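Local coordinates for protein 2-hydroxy-3-oxopropionate reductase (Polaromonas sp. JS666, PDB 4DLL) that probably catalyses the NAD(P)-dependent reduction of 2-hydroxy-3-oxopropionate (tartronate semialdehyde) to glycerate, as in the beta-hydroxyacid dehydrogenase family, at residues E79-A84 / Q108-A113; V91-E96 / F120-S125; I126-A131 / G195-L200; D226-K231 / R250-D255. All blocks are in the same frame, centred on the assembly; numbering follows the deposited sequence.

Interaction 1. Residues E79-A84 / Q108-A113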
loop_
_atom_site.group_PDB
_atom_site.type_symbol
_atom_site.label_atom_id
_atom_site.label_comp_id
_atom_site.label_asym_id
_atom_site.label_seq_id
_atom_site.Cartn_x
_atom_site.Cartn_y
_atom_site.Cartn_z
ATOM N N GLU A 79 -21.126 -30.325 21.197
ATOM C CA GLU A 79 -21.837 -29.264 21.935
ATOM C C GLU A 79 -20.867 -28.514 22.891
ATOM O O GLU A 79 -20.963 -27.299 23.045
ATOM C CB GLU A 79 -23.079 -29.839 22.671
ATOM C CG GLU A 79 -23.920 -28.820 23.485
ATOM C CD GLU A 79 -24.682 -27.806 22.620
ATOM O OE1 GLU A 79 -24.671 -27.926 21.347
ATOM O OE2 GLU A 79 -25.299 -26.875 23.223
ATOM N N GLN A 80 -19.926 -29.257 23.491
ATOM C CA GLN A 80 -18.922 -28.718 24.434
ATOM C C GLN A 80 -17.531 -28.749 23.789
ATOM O O GLN A 80 -17.133 -29.752 23.182
ATOM C CB GLN A 80 -18.894 -29.543 25.728
ATOM C CG GLN A 80 -20.024 -29.277 26.704
ATOM C CD GLN A 80 -20.030 -30.301 27.837
ATOM O OE1 GLN A 80 -19.137 -31.157 27.946
ATOM N NE2 GLN A 80 -21.048 -30.224 28.686
ATOM N N ALA A 81 -16.807 -27.642 23.932
ATOM C CA ALA A 81 -15.528 -27.434 23.272
ATOM C C ALA A 81 -14.485 -28.438 23.763
ATOM O O ALA A 81 -13.695 -28.991 22.963
ATOM C CB ALA A 81 -15.070 -26.002 23.495
ATOM N N ARG A 82 -14.512 -28.705 25.069
ATOM C CA ARG A 82 -13.594 -29.664 25.693
ATOM C C ARG A 82 -13.651 -30.979 24.980
ATOM O O ARG A 82 -12.629 -31.629 24.824
ATOM C CB ARG A 82 -13.971 -29.969 27.129
ATOM C CG ARG A 82 -15.181 -29.220 27.654
ATOM C CD ARG A 82 -15.970 -30.086 28.632
ATOM N NE ARG A 82 -15.077 -30.815 29.524
ATOM C CZ ARG A 82 -15.423 -31.895 30.212
ATOM N NH1 ARG A 82 -16.664 -32.373 30.148
ATOM N NH2 ARG A 82 -14.518 -32.475 30.980
ATOM N N ALA A 83 -14.869 -31.384 24.601
ATOM C CA ALA A 83 -15.116 -32.658 23.924
ATOM C C ALA A 83 -14.508 -32.656 22.524
ATOM O O ALA A 83 -14.002 -33.678 22.082
ATOM C CB ALA A 83 -16.603 -32.952 23.856
ATOM N N ALA A 84 -14.584 -31.499 21.839
ATOM C CA ALA A 84 -14.045 -31.355 20.502
ATOM C C ALA A 84 -12.538 -31.468 20.513
ATOM O O ALA A 84 -11.954 -32.043 19.615
ATOM C CB ALA A 84 -14.465 -30.016 19.876
ATOM N N GLN A 108 -13.919 -23.308 30.320
ATOM C CA GLN A 108 -14.603 -24.417 29.648
ATOM C C GLN A 108 -13.726 -25.674 29.574
ATOM O O GLN A 108 -14.125 -26.677 29.035
ATOM C CB GLN A 108 -15.083 -23.996 28.237
ATOM C CG GLN A 108 -16.392 -23.223 28.213
ATOM C CD GLN A 108 -17.061 -23.163 26.811
ATOM O OE1 GLN A 108 -17.264 -22.068 26.265
ATOM N NE2 GLN A 108 -17.399 -24.338 26.229
ATOM N N GLY A 109 -12.516 -25.603 30.100
ATOM C CA GLY A 109 -11.722 -26.795 30.311
ATOM C C GLY A 109 -11.135 -27.465 29.076
ATOM O O GLY A 109 -10.908 -28.670 29.079
ATOM N N VAL A 110 -10.880 -26.684 28.039
ATOM C CA VAL A 110 -10.259 -27.186 26.808
ATOM C C VAL A 110 -8.814 -27.529 27.134
ATOM O O VAL A 110 -8.314 -28.618 26.806
ATOM C CB VAL A 110 -10.370 -26.154 25.636
ATOM C CG1 VAL A 110 -9.415 -26.484 24.477
ATOM C CG2 VAL A 110 -11.796 -26.094 25.127
ATOM N N ALA A 111 -8.150 -26.608 27.815
ATOM C CA ALA A 111 -6.747 -26.827 28.117
ATOM C C ALA A 111 -6.592 -28.080 28.954
ATOM O O ALA A 111 -5.724 -28.928 28.686
ATOM C CB ALA A 111 -6.132 -25.630 28.815
ATOM N N ALA A 112 -7.463 -28.194 29.956
ATOM C CA ALA A 112 -7.448 -29.298 30.916
ATOM C C ALA A 112 -7.541 -30.612 30.184
ATOM O O ALA A 112 -6.847 -31.564 30.531
ATOM C CB ALA A 112 -8.611 -29.155 31.906
ATOM N N ALA A 113 -8.367 -30.631 29.145
ATOM C CA ALA A 113 -8.672 -31.852 28.408
ATOM C C ALA A 113 -7.737 -32.236 27.239
ATOM O O ALA A 113 -7.774 -33.366 26.781
ATOM C CB ALA A 113 -10.115 -31.821 27.951
#
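A81 and V110 make the apolar heart of this contact between two short helices: the methyl CB of A81 meets CG2 of V110 at 3.7 Å. V110 turns CG2 to the side of its backbone N, where it also lies 3.8 Å from the backbone N of R82. The small A81 leaves room for that methyl. The backbones are nearest at R82 and V110, whose CA atoms lie 4.3 Å apart. Further along, the methyl of A113 rests 4.0 Å from the carbonyl O of R82.

Of the polar side chains, Q108 lies extended beyond CG and brings its amide NE2 to 4.0 Å from CB of A81. R82 contributes its CG, 3.1 Å from the carbonyl O of Q108, but CG almost eclipses the backbone N (chi1 -1°), so its exact placement is doubtful. G109, with positive phi, ends one helix and occupies the N-cap position of the next; lacking a side chain, it turns easily and crowds R82 little.

Helix 98-107 packs V104 against both A81 and V110. W60 of strand 56-60 touches A81 and Q108, and H78 of the outermost strand 76-78 touches A83 and A84, so helix 81-85 borders the edge of the nucleotide-binding sheet.

Interaction 2. Residues V91-E96 / F120-S125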
loop_
_atom_site.group_PDB
_atom_site.type_symbol
_atom_site.label_atom_id
_atom_site.label_comp_id
_atom_site.label_asym_id
_atom_site.label_seq_id
_atom_site.Cartn_x
_atom_site.Cartn_y
_atom_site.Cartn_z
ATOM N N VAL A 91 -5.178 -28.231 17.940
ATOM C CA VAL A 91 -6.414 -27.484 18.152
ATOM C C VAL A 91 -6.255 -26.057 17.629
ATOM O O VAL A 91 -5.364 -25.336 18.059
ATOM C CB VAL A 91 -6.810 -27.499 19.636
ATOM C CG1 VAL A 91 -7.964 -26.468 19.925
ATOM C CG2 VAL A 91 -7.208 -28.937 20.063
ATOM N N VAL A 92 -7.109 -25.669 16.689
ATOM C CA VAL A 92 -7.057 -24.354 16.073
ATOM C C VAL A 92 -8.187 -23.480 16.605
ATOM O O VAL A 92 -9.359 -23.772 16.328
ATOM C CB VAL A 92 -7.171 -24.468 14.549
ATOM C CG1 VAL A 92 -6.984 -23.121 13.892
ATOM C CG2 VAL A 92 -6.135 -25.479 14.017
ATOM N N SER A 93 -7.843 -22.436 17.373
ATOM C CA SER A 93 -8.823 -21.361 17.714
ATOM C C SER A 93 -9.069 -20.263 16.639
ATOM O O SER A 93 -8.163 -19.581 16.177
ATOM C CB SER A 93 -8.504 -20.715 19.084
ATOM O OG SER A 93 -9.015 -19.384 19.146
HETATM N N MSE A 94 -10.333 -20.068 16.280
HETATM C CA MSE A 94 -10.729 -18.998 15.390
HETATM C C MSE A 94 -11.759 -18.126 16.115
HETATM O O MSE A 94 -12.773 -17.644 15.564
HETATM C CB MSE A 94 -11.254 -19.591 14.099
HETATM C CG MSE A 94 -10.132 -20.288 13.321
HETATM SE SE MSE A 94 -10.864 -21.100 11.763
HETATM C CE MSE A 94 -9.261 -21.730 10.795
ATOM N N LEU A 95 -11.488 -17.936 17.384
ATOM C CA LEU A 95 -12.359 -17.190 18.231
ATOM C C LEU A 95 -12.116 -15.671 18.060
ATOM O O LEU A 95 -11.211 -15.256 17.351
ATOM C CB LEU A 95 -12.136 -17.657 19.664
ATOM C CG LEU A 95 -12.378 -19.133 19.836
ATOM C CD1 LEU A 95 -11.863 -19.604 21.165
ATOM C CD2 LEU A 95 -13.857 -19.393 19.725
ATOM N N GLU A 96 -12.941 -14.855 18.717
ATOM C CA GLU A 96 -12.999 -13.403 18.462
ATOM C C GLU A 96 -11.865 -12.621 19.094
ATOM O O GLU A 96 -11.191 -11.837 18.419
ATOM C CB GLU A 96 -14.316 -12.796 18.995
ATOM C CG GLU A 96 -15.563 -13.064 18.145
ATOM C CD GLU A 96 -16.282 -14.395 18.503
ATOM O OE1 GLU A 96 -15.973 -14.971 19.583
ATOM O OE2 GLU A 96 -17.152 -14.847 17.693
ATOM N N PHE A 120 -1.668 -26.114 20.230
ATOM C CA PHE A 120 -2.727 -25.157 20.144
ATOM C C PHE A 120 -2.289 -24.002 19.253
ATOM O O PHE A 120 -1.302 -23.384 19.524
ATOM C CB PHE A 120 -3.092 -24.665 21.530
ATOM C CG PHE A 120 -4.185 -23.625 21.564
ATOM C CD1 PHE A 120 -3.870 -22.269 21.504
ATOM C CD2 PHE A 120 -5.502 -23.990 21.758
ATOM C CE1 PHE A 120 -4.857 -21.255 21.582
ATOM C CE2 PHE A 120 -6.521 -23.007 21.837
ATOM C CZ PHE A 120 -6.189 -21.624 21.745
ATOM N N LEU A 121 -3.043 -23.756 18.185
ATOM C CA LEU A 121 -2.772 -22.716 17.196
ATOM C C LEU A 121 -3.779 -21.628 17.425
ATOM O O LEU A 121 -4.972 -21.856 17.201
ATOM C CB LEU A 121 -2.927 -23.268 15.767
ATOM C CG LEU A 121 -1.635 -23.677 15.032
ATOM C CD1 LEU A 121 -0.709 -24.511 15.857
ATOM C CD2 LEU A 121 -1.908 -24.378 13.722
ATOM N N ASP A 122 -3.322 -20.461 17.878
ATOM C CA ASP A 122 -4.214 -19.321 17.989
ATOM C C ASP A 122 -4.135 -18.399 16.790
ATOM O O ASP A 122 -3.112 -17.771 16.531
ATOM C CB ASP A 122 -4.071 -18.545 19.301
ATOM C CG ASP A 122 -5.355 -17.757 19.623
ATOM O OD1 ASP A 122 -6.128 -17.456 18.653
ATOM O OD2 ASP A 122 -5.629 -17.475 20.826
HETATM N N MSE A 123 -5.240 -18.397 16.049
HETATM C CA MSE A 123 -5.466 -17.549 14.884
HETATM C C MSE A 123 -6.303 -16.361 15.245
HETATM O O MSE A 123 -6.277 -15.389 14.536
HETATM C CB MSE A 123 -6.220 -18.299 13.808
HETATM C CG MSE A 123 -5.459 -19.472 13.324
HETATM SE SE MSE A 123 -6.112 -19.973 11.556
HETATM C CE MSE A 123 -4.206 -20.438 10.808
ATOM N N ALA A 124 -7.068 -16.428 16.316
ATOM C CA ALA A 124 -7.791 -15.222 16.806
ATOM C C ALA A 124 -6.878 -13.941 16.832
ATOM O O ALA A 124 -5.653 -14.034 16.954
ATOM C CB ALA A 124 -8.338 -15.508 18.156
ATOM N N SER A 125 -7.441 -12.749 16.654
ATOM C CA SER A 125 -6.650 -11.526 16.907
ATOM C C SER A 125 -6.691 -11.266 18.431
ATOM O O SER A 125 -7.764 -11.222 19.054
ATOM C CB SER A 125 -7.111 -10.299 16.051
ATOM O OG SER A 125 -6.459 -10.239 14.760
#
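A beta-alpha-beta crossover through helix 98-107 brings V91, V92 and S93 beside F120, L121 and D122 as neighbouring parallel strands. The amide of L121 gives an almost straight bond (172°) to V91 O, 2.8 Å from N to O. S93 N donates to L121 O at 2.9 Å, and M123 N to S93 O at 3.2 Å, this last in the carbonyl plane. S93 O also receives a weak bond from A124 N, where the strands end. Between these bonds, CA of F120 and CA of V92 point C-H groups at V91 O and L121 O.

The parallel part of the sheet has the Rossmann-type order expected of a dinucleotide-binding domain; one face carries V92 and L121, the other V91, S93, F120 and D122. F120, with CG anti to the backbone N (chi1 179°), swings its ring along the V91 and S93 face; CZ comes 3.6 Å from CB of S93 and CD2 3.9 Å from CG1 of V91. Replacing F120 by an alanine is likely to open a gap beside V91 and S93 and leave L105 and the ring of H145 without their aromatic neighbour. Small S93 leaves room for the F120 ring.

V92 and L121 face helix 170-183, where both touch L179. Beyond the strands, SE of selenomethionine M123 lies 3.7 Å from CE of selenomethionine M94, whose side chain touches what is probably the glycine-rich turn after strand 33-37.

Interaction 3. Residues I126-A131 / G195-L200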
loop_
_atom_site.group_PDB
_atom_site.type_symbol
_atom_site.label_atom_id
_atom_site.label_comp_id
_atom_site.label_asym_id
_atom_site.label_seq_id
_atom_site.Cartn_x
_atom_site.Cartn_y
_atom_site.Cartn_z
ATOM N N ILE A 126 -5.506 -11.144 19.023
ATOM C CA ILE A 126 -5.311 -11.288 20.474
ATOM C C ILE A 126 -3.999 -10.567 20.730
ATOM O O ILE A 126 -3.147 -10.554 19.834
ATOM C CB ILE A 126 -5.297 -12.823 20.846
ATOM C CG1 ILE A 126 -6.623 -13.214 21.474
ATOM C CG2 ILE A 126 -4.191 -13.237 21.812
ATOM C CD1 ILE A 126 -6.555 -14.536 22.207
ATOM N N THR A 127 -3.821 -9.925 21.891
ATOM C CA THR A 127 -2.632 -9.045 22.065
ATOM C C THR A 127 -1.415 -9.903 22.234
ATOM O O THR A 127 -1.543 -10.987 22.806
ATOM C CB THR A 127 -2.756 -8.103 23.294
ATOM O OG1 THR A 127 -3.156 -8.865 24.445
ATOM C CG2 THR A 127 -3.800 -6.978 23.002
ATOM N N PRO A 128 -0.238 -9.446 21.774
ATOM C CA PRO A 128 0.908 -10.321 22.022
ATOM C C PRO A 128 1.082 -10.663 23.535
ATOM O O PRO A 128 1.432 -11.810 23.865
ATOM C CB PRO A 128 2.093 -9.534 21.460
ATOM C CG PRO A 128 1.543 -8.531 20.554
ATOM C CD PRO A 128 0.152 -8.204 21.089
ATOM N N ARG A 129 0.726 -9.717 24.442
ATOM C CA ARG A 129 0.725 -9.981 25.903
ATOM C C ARG A 129 -0.171 -11.177 26.230
ATOM O O ARG A 129 0.236 -12.102 26.935
ATOM C CB ARG A 129 0.315 -8.755 26.722
ATOM C CG ARG A 129 0.533 -8.938 28.252
ATOM C CD ARG A 129 -0.296 -7.928 29.071
ATOM N NE ARG A 129 -1.738 -8.237 29.079
ATOM C CZ ARG A 129 -2.314 -9.279 29.701
ATOM N NH1 ARG A 129 -1.606 -10.190 30.384
ATOM N NH2 ARG A 129 -3.630 -9.426 29.632
ATOM N N GLU A 130 -1.365 -11.182 25.660
ATOM C CA GLU A 130 -2.257 -12.319 25.818
ATOM C C GLU A 130 -1.718 -13.621 25.231
ATOM O O GLU A 130 -1.853 -14.682 25.860
ATOM C CB GLU A 130 -3.618 -12.009 25.215
ATOM C CG GLU A 130 -4.552 -11.253 26.155
ATOM C CD GLU A 130 -5.751 -10.669 25.429
ATOM O OE1 GLU A 130 -5.586 -10.068 24.346
ATOM O OE2 GLU A 130 -6.871 -10.801 25.949
ATOM N N ALA A 131 -1.128 -13.545 24.029
ATOM C CA ALA A 131 -0.497 -14.742 23.431
ATOM C C ALA A 131 0.589 -15.290 24.353
ATOM O O ALA A 131 0.635 -16.508 24.538
ATOM C CB ALA A 131 0.071 -14.470 22.018
ATOM N N GLY A 195 3.687 -13.519 16.285
ATOM C CA GLY A 195 2.725 -13.603 15.224
ATOM C C GLY A 195 1.738 -12.496 15.476
ATOM O O GLY A 195 1.445 -11.729 14.571
ATOM N N GLN A 196 1.210 -12.395 16.698
ATOM C CA GLN A 196 0.239 -11.306 16.966
ATOM C C GLN A 196 0.845 -9.946 16.732
ATOM O O GLN A 196 0.189 -9.019 16.273
ATOM C CB GLN A 196 -0.365 -11.363 18.365
ATOM C CG GLN A 196 -1.077 -12.654 18.623
ATOM C CD GLN A 196 -2.351 -12.819 17.797
ATOM O OE1 GLN A 196 -2.930 -13.908 17.753
ATOM N NE2 GLN A 196 -2.779 -11.766 17.134
ATOM N N LEU A 197 2.129 -9.845 16.994
ATOM C CA LEU A 197 2.785 -8.576 16.822
ATOM C C LEU A 197 2.931 -8.273 15.366
ATOM O O LEU A 197 2.838 -7.113 14.983
ATOM C CB LEU A 197 4.135 -8.612 17.512
ATOM C CG LEU A 197 5.020 -7.397 17.387
ATOM C CD1 LEU A 197 4.801 -6.548 18.629
ATOM C CD2 LEU A 197 6.458 -7.883 17.248
ATOM N N THR A 198 3.235 -9.302 14.549
ATOM C CA THR A 198 3.379 -9.069 13.089
ATOM C C THR A 198 1.992 -8.796 12.568
ATOM O O THR A 198 1.792 -7.943 11.753
ATOM C CB THR A 198 4.067 -10.260 12.374
ATOM O OG1 THR A 198 5.339 -10.436 12.966
ATOM C CG2 THR A 198 4.293 -10.015 10.893
ATOM N N LYS A 199 1.016 -9.543 13.075
ATOM C CA LYS A 199 -0.350 -9.208 12.797
ATOM C C LYS A 199 -0.733 -7.701 13.024
ATOM O O LYS A 199 -1.428 -7.139 12.174
ATOM C CB LYS A 199 -1.335 -10.161 13.402
ATOM C CG LYS A 199 -2.836 -9.877 13.025
ATOM C CD LYS A 199 -3.234 -9.987 11.476
ATOM C CE LYS A 199 -4.765 -10.239 11.317
ATOM N NZ LYS A 199 -5.174 -9.832 9.977
ATOM N N LEU A 200 -0.219 -7.046 14.058
ATOM C CA LEU A 200 -0.713 -5.663 14.375
ATOM C C LEU A 200 0.061 -4.709 13.452
ATOM O O LEU A 200 -0.511 -3.775 12.919
ATOM C CB LEU A 200 -0.480 -5.276 15.885
ATOM C CG LEU A 200 -1.274 -5.964 16.971
ATOM C CD1 LEU A 200 -0.697 -5.766 18.461
ATOM C CD2 LEU A 200 -2.771 -5.603 16.841
#
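Q196 presses its aliphatic stem against the start of helix 128-140, and this is the tight half of the contact. Its CG lies beside the backbone N and the chain bends at chi2 (-69°), folding the side chain over the carbonyl O of I126, which sits 3.2 Å from CB of Q196. CG of Q196 also meets the methyl of A131 at 4.0 Å. P128 fills the next position: as a rigid ring in the first turn of a helix it needs no N-H to donate, and it offers an apolar flank. Its CG rests 4.0 Å from CB of L197, while CD of P128 meets CD1 of L200 end-on at 3.7 Å. A glycine in place of Q196 would probably leave P128 and A131 facing a gap and the I126 carbonyl without the chain that covers it.

The outer side is looser and more polar. There T127 and E130 form a capping box: E130 N donates to T127 OG1 at 3.2 Å, and T127 N returns a nearly straight bond (170°) to E130 OE1. The same carboxylate oxygen accepts from T127 OG1 at 2.7 Å, so two donors hold it. These partly exposed side chains close the helix start while contributing little to the packing against helix 194-222.

Around the contact, D147 of strand 144-151 accepts from Q196 N, T275 of helix 262-278 touches both P128 and L200, and F219 of the second subunit packs on L200.

Interaction 4. Residues D226-K231 / R250-D255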
loop_
_atom_site.group_PDB
_atom_site.type_symbol
_atom_site.label_atom_id
_atom_site.label_comp_id
_atom_site.label_asym_id
_atom_site.label_seq_id
_atom_site.Cartn_x
_atom_site.Cartn_y
_atom_site.Cartn_z
ATOM N N ASP A 226 -12.969 12.104 -11.307
ATOM C CA ASP A 226 -13.618 10.763 -11.432
ATOM C C ASP A 226 -12.736 9.608 -10.934
ATOM O O ASP A 226 -11.681 9.232 -11.503
ATOM C CB ASP A 226 -14.254 10.492 -12.836
ATOM C CG ASP A 226 -13.987 9.051 -13.390
ATOM O OD1 ASP A 226 -14.791 8.110 -13.172
ATOM O OD2 ASP A 226 -12.977 8.880 -14.116
HETATM N N MSE A 227 -13.222 9.042 -9.852
HETATM C CA MSE A 227 -12.503 8.053 -9.117
HETATM C C MSE A 227 -12.042 6.847 -9.890
HETATM O O MSE A 227 -10.927 6.351 -9.642
HETATM C CB MSE A 227 -13.389 7.603 -8.006
HETATM C CG MSE A 227 -13.416 8.620 -6.912
HETATM SE SE MSE A 227 -13.973 7.721 -5.314
HETATM C CE MSE A 227 -13.188 6.005 -5.659
ATOM N N ALA A 228 -12.874 6.356 -10.809
ATOM C CA ALA A 228 -12.517 5.103 -11.457
ATOM C C ALA A 228 -11.269 5.281 -12.308
ATOM O O ALA A 228 -10.428 4.387 -12.342
ATOM C CB ALA A 228 -13.659 4.530 -12.272
ATOM N N LYS A 229 -11.145 6.432 -12.989
ATOM C CA LYS A 229 -10.072 6.586 -14.010
ATOM C C LYS A 229 -8.748 6.771 -13.312
ATOM O O LYS A 229 -7.748 6.206 -13.705
ATOM C CB LYS A 229 -10.322 7.768 -14.968
ATOM C CG LYS A 229 -11.318 7.516 -16.117
ATOM C CD LYS A 229 -10.959 6.324 -16.995
ATOM C CE LYS A 229 -10.056 6.698 -18.142
ATOM N NZ LYS A 229 -9.722 5.496 -18.960
ATOM N N VAL A 230 -8.766 7.602 -12.279
ATOM C CA VAL A 230 -7.670 7.774 -11.376
ATOM C C VAL A 230 -7.152 6.446 -10.833
ATOM O O VAL A 230 -5.941 6.232 -10.802
ATOM C CB VAL A 230 -8.082 8.695 -10.207
ATOM C CG1 VAL A 230 -7.081 8.589 -9.095
ATOM C CG2 VAL A 230 -8.180 10.143 -10.710
ATOM N N LYS A 231 -8.037 5.543 -10.433
ATOM C CA LYS A 231 -7.588 4.275 -9.888
ATOM C C LYS A 231 -6.903 3.520 -10.985
ATOM O O LYS A 231 -5.869 2.881 -10.748
ATOM C CB LYS A 231 -8.769 3.439 -9.343
ATOM C CG LYS A 231 -8.352 2.101 -8.773
ATOM C CD LYS A 231 -9.450 1.444 -8.009
ATOM C CE LYS A 231 -9.193 -0.027 -7.802
ATOM N NZ LYS A 231 -9.343 -0.939 -9.003
ATOM N N ARG A 250 -14.059 -0.993 -3.940
ATOM C CA ARG A 250 -15.252 -0.821 -3.090
ATOM C C ARG A 250 -15.509 0.650 -2.813
ATOM O O ARG A 250 -16.638 1.058 -2.435
ATOM C CB ARG A 250 -15.123 -1.542 -1.738
ATOM C CG ARG A 250 -15.078 -3.091 -1.762
ATOM C CD ARG A 250 -14.575 -3.651 -0.421
ATOM N NE ARG A 250 -14.384 -5.087 -0.473
ATOM C CZ ARG A 250 -13.804 -5.837 0.463
ATOM N NH1 ARG A 250 -13.345 -5.306 1.592
ATOM N NH2 ARG A 250 -13.675 -7.153 0.261
HETATM N N MSE A 251 -14.468 1.458 -2.905
HETATM C CA MSE A 251 -14.669 2.870 -2.630
HETATM C C MSE A 251 -15.312 3.507 -3.854
HETATM O O MSE A 251 -16.266 4.313 -3.742
HETATM C CB MSE A 251 -13.360 3.563 -2.290
HETATM C CG MSE A 251 -12.852 3.204 -0.893
HETATM SE SE MSE A 251 -11.077 3.974 -0.639
HETATM C CE MSE A 251 -10.642 2.785 0.929
ATOM N N VAL A 252 -14.783 3.104 -5.011
ATOM C CA VAL A 252 -15.259 3.532 -6.310
ATOM C C VAL A 252 -16.733 3.172 -6.466
ATOM O O VAL A 252 -17.501 3.990 -6.939
ATOM C CB VAL A 252 -14.442 2.874 -7.471
ATOM C CG1 VAL A 252 -15.135 3.092 -8.810
ATOM C CG2 VAL A 252 -13.003 3.413 -7.546
ATOM N N GLU A 253 -17.117 1.961 -6.058
ATOM C CA GLU A 253 -18.497 1.448 -6.227
ATOM C C GLU A 253 -19.416 1.736 -5.027
ATOM O O GLU A 253 -20.390 1.004 -4.801
ATOM C CB GLU A 253 -18.453 -0.058 -6.414
ATOM C CG GLU A 253 -17.553 -0.555 -7.567
ATOM C CD GLU A 253 -17.539 -2.058 -7.667
ATOM O OE1 GLU A 253 -18.141 -2.739 -6.806
ATOM O OE2 GLU A 253 -16.933 -2.567 -8.633
ATOM N N ARG A 254 -19.099 2.756 -4.248
ATOM C CA ARG A 254 -19.679 2.921 -2.905
ATOM C C ARG A 254 -20.209 1.626 -2.202
ATOM O O ARG A 254 -21.243 1.651 -1.514
ATOM C CB ARG A 254 -20.761 3.993 -2.905
ATOM C CG ARG A 254 -20.332 5.321 -3.419
ATOM C CD ARG A 254 -19.238 5.842 -2.564
ATOM N NE ARG A 254 -18.989 7.268 -2.752
ATOM C CZ ARG A 254 -18.308 7.798 -3.756
ATOM N NH1 ARG A 254 -17.800 7.040 -4.731
ATOM N NH2 ARG A 254 -18.130 9.116 -3.779
ATOM N N ASP A 255 -19.478 0.519 -2.343
ATOM C CA ASP A 255 -19.901 -0.773 -1.788
ATOM C C ASP A 255 -19.272 -1.020 -0.401
ATOM O O ASP A 255 -18.185 -1.608 -0.288
ATOM C CB ASP A 255 -19.483 -1.876 -2.747
ATOM C CG ASP A 255 -19.884 -3.235 -2.276
ATOM O OD1 ASP A 255 -20.742 -3.334 -1.351
ATOM O OD2 ASP A 255 -19.332 -4.219 -2.832
#
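M227 sets CG beside its own backbone N (chi1 -77°), runs on extended, and bends at chi3 (33°), a turn that drops its methyl CE onto V252. V252 in turn has CG1 anti to the backbone N (chi1 168°), which sends its two methyls to different partners. The contact joins helices 227-234 and 247-252 of the all-helical C-terminal domain. The long flexible chain of methionine, modelled here as selenomethionine, suits this bridging role, and M227 also reaches L217 and T221 of helix 194-222. CE of M227 and CG2 of V252 are only 3.2 Å apart, tighter than usual for carbons, so the exact methyl position is doubtful. CG1 of V252 sits 4.0 Å from CB of A228, whose small side chain admits it. K231 adds its aliphatic chain, CD lying 4.1 Å from CG2 of V252.

Helix 247-252 ends here in what fits a Schellman motif: D255 N bonds to R250 O at 2.9 Å, R254 N weakly to M251 O, and R254 has positive phi. The R254 side chain curls back, so that V252 O lies at its guanidinium edge, in plane. F310 of helix 309-315 touches M227, M251 and R254 alike. NH1 of R254 gives a weak bond to M251 O and passes 3.9 Å from SE of M227, which approaches the guanidinium obliquely.

Overall arrangement
Interactions 1 and 2 share the nucleotide-binding domain and alternate along the chain: helices 81-85 and 110-113 lead into strands 90-93 and 119-122, centres 14 Å apart. Interactions 2 and 3 touch, the loop after strand 119-122 running on into helix 128-140; A124 and S125 pack against Q196 and K199. The side chain of E96, salt-bridged to R62, lies about 5 Å from a sulfate, probably from the crystallisation liquor, that may mark part of the cofactor pocket. In related beta-hydroxyacid dehydrogenases the counterpart of helix 194-222 supplies a catalytic lysine; here that helix leads from interaction 3 to interaction 4, centre to centre 33 Å away. Interactions 3 and 4 both reach the second subunit.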